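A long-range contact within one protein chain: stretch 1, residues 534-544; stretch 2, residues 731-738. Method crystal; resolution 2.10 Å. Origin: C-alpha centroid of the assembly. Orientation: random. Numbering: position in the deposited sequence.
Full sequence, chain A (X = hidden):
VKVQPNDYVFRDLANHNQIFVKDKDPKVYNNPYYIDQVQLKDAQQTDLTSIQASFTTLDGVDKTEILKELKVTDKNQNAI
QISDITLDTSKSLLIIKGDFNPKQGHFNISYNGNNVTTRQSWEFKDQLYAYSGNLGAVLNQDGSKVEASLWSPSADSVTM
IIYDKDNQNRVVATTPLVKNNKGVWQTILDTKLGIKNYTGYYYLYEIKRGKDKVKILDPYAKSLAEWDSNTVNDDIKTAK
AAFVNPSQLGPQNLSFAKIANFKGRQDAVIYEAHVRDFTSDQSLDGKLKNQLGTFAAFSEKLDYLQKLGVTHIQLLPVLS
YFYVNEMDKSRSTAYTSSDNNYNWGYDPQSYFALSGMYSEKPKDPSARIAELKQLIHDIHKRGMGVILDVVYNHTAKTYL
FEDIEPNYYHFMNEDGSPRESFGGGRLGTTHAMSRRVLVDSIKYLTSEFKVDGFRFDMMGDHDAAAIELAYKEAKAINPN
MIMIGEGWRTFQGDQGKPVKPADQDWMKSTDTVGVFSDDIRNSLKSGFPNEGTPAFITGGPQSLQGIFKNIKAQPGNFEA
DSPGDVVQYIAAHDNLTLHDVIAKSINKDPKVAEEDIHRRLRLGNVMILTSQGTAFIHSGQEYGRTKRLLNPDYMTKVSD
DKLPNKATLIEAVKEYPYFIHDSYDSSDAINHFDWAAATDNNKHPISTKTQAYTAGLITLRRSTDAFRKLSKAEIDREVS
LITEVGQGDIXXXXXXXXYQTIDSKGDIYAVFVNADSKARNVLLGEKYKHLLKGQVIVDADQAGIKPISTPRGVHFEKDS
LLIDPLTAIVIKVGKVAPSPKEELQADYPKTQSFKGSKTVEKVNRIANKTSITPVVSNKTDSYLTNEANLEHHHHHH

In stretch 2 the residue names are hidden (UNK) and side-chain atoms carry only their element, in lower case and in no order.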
# COMPACT_ATOMS: atom_id res chain seq x y z
N PRO A 534 17.55 8.64 19.48
CA PRO A 534 18.01 7.36 20.04
C PRO A 534 16.88 6.52 20.65
O PRO A 534 16.05 7.04 21.40
CB PRO A 534 19.01 7.79 21.12
CG PRO A 534 19.51 9.11 20.66
CD PRO A 534 18.35 9.77 19.99
N ALA A 535 16.86 5.23 20.31
CA ALA A 535 15.86 4.29 20.79
C ALA A 535 16.56 3.00 21.22
O ALA A 535 17.76 3.02 21.49
CB ALA A 535 14.81 4.03 19.71
N PHE A 536 15.84 1.88 21.29
CA PHE A 536 16.38 0.66 21.90
C PHE A 536 17.72 0.18 21.31
O PHE A 536 18.65 -0.08 22.05
CB PHE A 536 15.37 -0.49 21.85
CG PHE A 536 15.72 -1.64 22.76
CD1 PHE A 536 15.49 -1.55 24.13
CD2 PHE A 536 16.29 -2.80 22.25
CE1 PHE A 536 15.81 -2.60 24.97
CE2 PHE A 536 16.61 -3.86 23.10
CZ PHE A 536 16.38 -3.76 24.46
N ILE A 537 17.80 0.07 19.98
CA ILE A 537 19.02 -0.41 19.33
C ILE A 537 20.00 0.72 18.94
O ILE A 537 21.03 0.45 18.32
CB ILE A 537 18.72 -1.30 18.08
CG1 ILE A 537 18.25 -0.46 16.88
CG2 ILE A 537 17.71 -2.39 18.45
CD1 ILE A 537 17.81 -1.29 15.67
N THR A 538 19.69 1.96 19.31
CA THR A 538 20.52 3.12 18.97
C THR A 538 20.88 3.98 20.19
O THR A 538 21.06 5.20 20.08
CB THR A 538 19.84 4.00 17.89
OG1 THR A 538 18.52 4.36 18.32
CG2 THR A 538 19.76 3.26 16.56
N GLY A 539 20.97 3.34 21.35
CA GLY A 539 21.49 3.98 22.57
C GLY A 539 20.51 4.78 23.42
O GLY A 539 20.94 5.49 24.33
N GLY A 540 19.22 4.66 23.15
CA GLY A 540 18.20 5.35 23.95
C GLY A 540 17.38 4.38 24.79
O GLY A 540 16.60 3.61 24.24
N PRO A 541 17.56 4.40 26.13
CA PRO A 541 16.83 3.47 27.00
C PRO A 541 15.30 3.54 26.86
O PRO A 541 14.73 4.63 26.83
CB PRO A 541 17.26 3.89 28.41
CG PRO A 541 18.57 4.54 28.23
CD PRO A 541 18.47 5.26 26.92
N GLN A 542 14.66 2.39 26.76
CA GLN A 542 13.21 2.30 26.62
C GLN A 542 12.62 1.48 27.76
O GLN A 542 13.30 0.61 28.31
CB GLN A 542 12.83 1.65 25.28
CG GLN A 542 13.41 2.33 24.04
CD GLN A 542 12.83 3.72 23.79
OE1 GLN A 542 13.57 4.71 23.75
NE2 GLN A 542 11.52 3.79 23.63
N SER A 543 11.38 1.77 28.13
CA SER A 543 10.66 0.95 29.11
C SER A 543 10.57 -0.48 28.60
O SER A 543 10.06 -0.72 27.50
CB SER A 543 9.26 1.52 29.37
OG SER A 543 8.55 0.72 30.31
N LEU A 544 11.07 -1.43 29.38
CA LEU A 544 11.16 -2.83 28.94
C LEU A 544 9.80 -3.52 28.88
O LEU A 544 9.62 -4.46 28.12
CB LEU A 544 12.11 -3.62 29.84
CG LEU A 544 13.54 -3.08 29.95
CD1 LEU A 544 14.38 -4.03 30.78
CD2 LEU A 544 14.17 -2.86 28.58
N UNK A 731 17.05 -1.98 34.81
CA UNK A 731 16.28 -0.82 35.26
C UNK A 731 14.97 -0.73 34.48
O UNK A 731 14.79 -1.44 33.49
c UNK A 731 17.09 0.47 35.11
n UNK A 731 19.68 0.02 39.42
c UNK A 731 19.77 0.12 37.93
c UNK A 731 18.39 0.16 37.28
c UNK A 731 18.47 0.44 35.78
N UNK A 732 14.06 0.13 34.93
CA UNK A 732 12.73 0.24 34.31
C UNK A 732 12.84 0.65 32.83
O UNK A 732 12.18 0.06 31.98
o UNK A 732 9.89 2.84 36.27
c UNK A 732 9.42 1.91 35.58
o UNK A 732 8.20 1.61 35.59
c UNK A 732 11.82 1.22 35.07
c UNK A 732 10.35 1.10 34.68
N UNK A 733 13.67 1.65 32.55
CA UNK A 733 14.07 1.98 31.18
C UNK A 733 15.48 1.46 30.97
O UNK A 733 16.39 1.80 31.73
c UNK A 733 14.03 3.49 30.94
c UNK A 733 11.28 6.18 30.58
c UNK A 733 12.67 5.58 30.66
n UNK A 733 11.32 7.61 30.19
c UNK A 733 12.63 4.10 31.00
N UNK A 734 15.68 0.63 29.95
CA UNK A 734 17.00 0.02 29.74
C UNK A 734 17.29 -0.29 28.27
O UNK A 734 16.46 -0.01 27.39
o UNK A 734 18.53 -1.77 32.46
c UNK A 734 18.48 -1.35 31.28
o UNK A 734 19.50 -1.02 30.63
c UNK A 734 17.13 -1.25 30.60
N UNK A 735 18.49 -0.82 28.02
CA UNK A 735 18.98 -1.16 26.67
C UNK A 735 19.28 -2.65 26.50
O UNK A 735 19.83 -3.06 25.47
c UNK A 735 21.50 1.80 26.27
c UNK A 735 20.12 1.16 26.30
c UNK A 735 19.31 1.58 25.08
c UNK A 735 20.25 -0.36 26.36
N UNK A 736 18.93 -3.46 27.49
CA UNK A 736 19.04 -4.92 27.38
C UNK A 736 17.68 -5.53 27.70
O UNK A 736 16.95 -5.04 28.56
c UNK A 736 20.11 -7.04 28.30
c UNK A 736 20.14 -5.50 28.30
c UNK A 736 20.01 -4.97 29.71
N UNK A 737 17.34 -6.60 26.99
CA UNK A 737 16.10 -7.33 27.24
C UNK A 737 16.27 -8.81 26.91
O UNK A 737 17.04 -9.18 26.03
c UNK A 737 15.00 -7.06 24.95
c UNK A 737 13.56 -7.23 27.01
c UNK A 737 12.36 -6.48 26.47
c UNK A 737 14.90 -6.73 26.44
N UNK A 738 15.56 -9.66 27.65
CA UNK A 738 15.57 -11.10 27.39
C UNK A 738 14.18 -11.67 27.62
O UNK A 738 13.49 -11.29 28.56
c UNK A 738 16.58 -11.80 28.28
O HOH W 1 9.44 -1.16 32.10

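Position 731 carries four carbons in a row ending in a nitrogen, an unbranched chain that bends twice and then runs out away from stretch 1, so that the backbone O, 3.8 Å from Leu544 CD1, makes the nearest approach. The residue is Lys731.

At position 732 there are three side-chain carbons, the third bearing two oxygens: a carboxylate at the end of an extended chain. CA-to-CB points away from stretch 1, and the backbone does the work, since Leu544 N donates a hydrogen bond to the O of 732 (3.2 Å). The same O accepts from a water, 3.0 Å away, which is also hydrogen-bonded to Ser543 OG at 2.7 Å. This is Glu732.

Position 733 again has four carbons in a row and a terminal nitrogen. Its CB lies 4.1 Å from Pro541 CB, its second carbon 3.9 Å from Ser543 N, and the extended chain then leads away. Lys733 fits; it forms a non-hydrogen-bonded antiparallel pair with Ser543, their side chains on the same face of the sheet.

Position 734 has two carbons, the second with two oxygens, and its CB is 3.9 Å from Leu544 CD1. One oxygen accepts from the backbone N of 731 and the other from that of 735, each at 2.8 Å, so the short carboxylate braces its own loop. It is Asp734.

At position 735 four carbons fork at the second. The CA-to-CB bond points away, yet the fork returns, one tip lying 3.4 Å from Gly540 C and 3.5 Å from both Phe536 O and Pro541 N. Leu735 therefore lays CD2 against the turn of stretch 1.

Position 736 has one carbon carrying two more, directed away; its backbone O lies 3.5 Å from Leu544 CD2. The residue is Val736.

Position 737 shows four carbons forked at the first, with one arm two carbons long. The short arm reaches Phe536 CZ at 3.6 Å, while the tip of the long arm lies 3.8 Å from Leu544 O. These branches define Ile737.

Position 738 has a single side-chain carbon, out of reach of stretch 1: Ala738.

The contact joins a short antiparallel pairing to an apolar patch. Gln542 N donates to Asp734 O (3.1 Å) and Asp734 N to Gln542 O (2.9 Å); the bond from Leu544 to Glu732 extends this ladder. Beside it, Phe536 and Leu544 pack against Ile737, and Leu735 covers Pro541, burying 632 Å² in all.

Stretch 2 (731-738) KEKDLVIA
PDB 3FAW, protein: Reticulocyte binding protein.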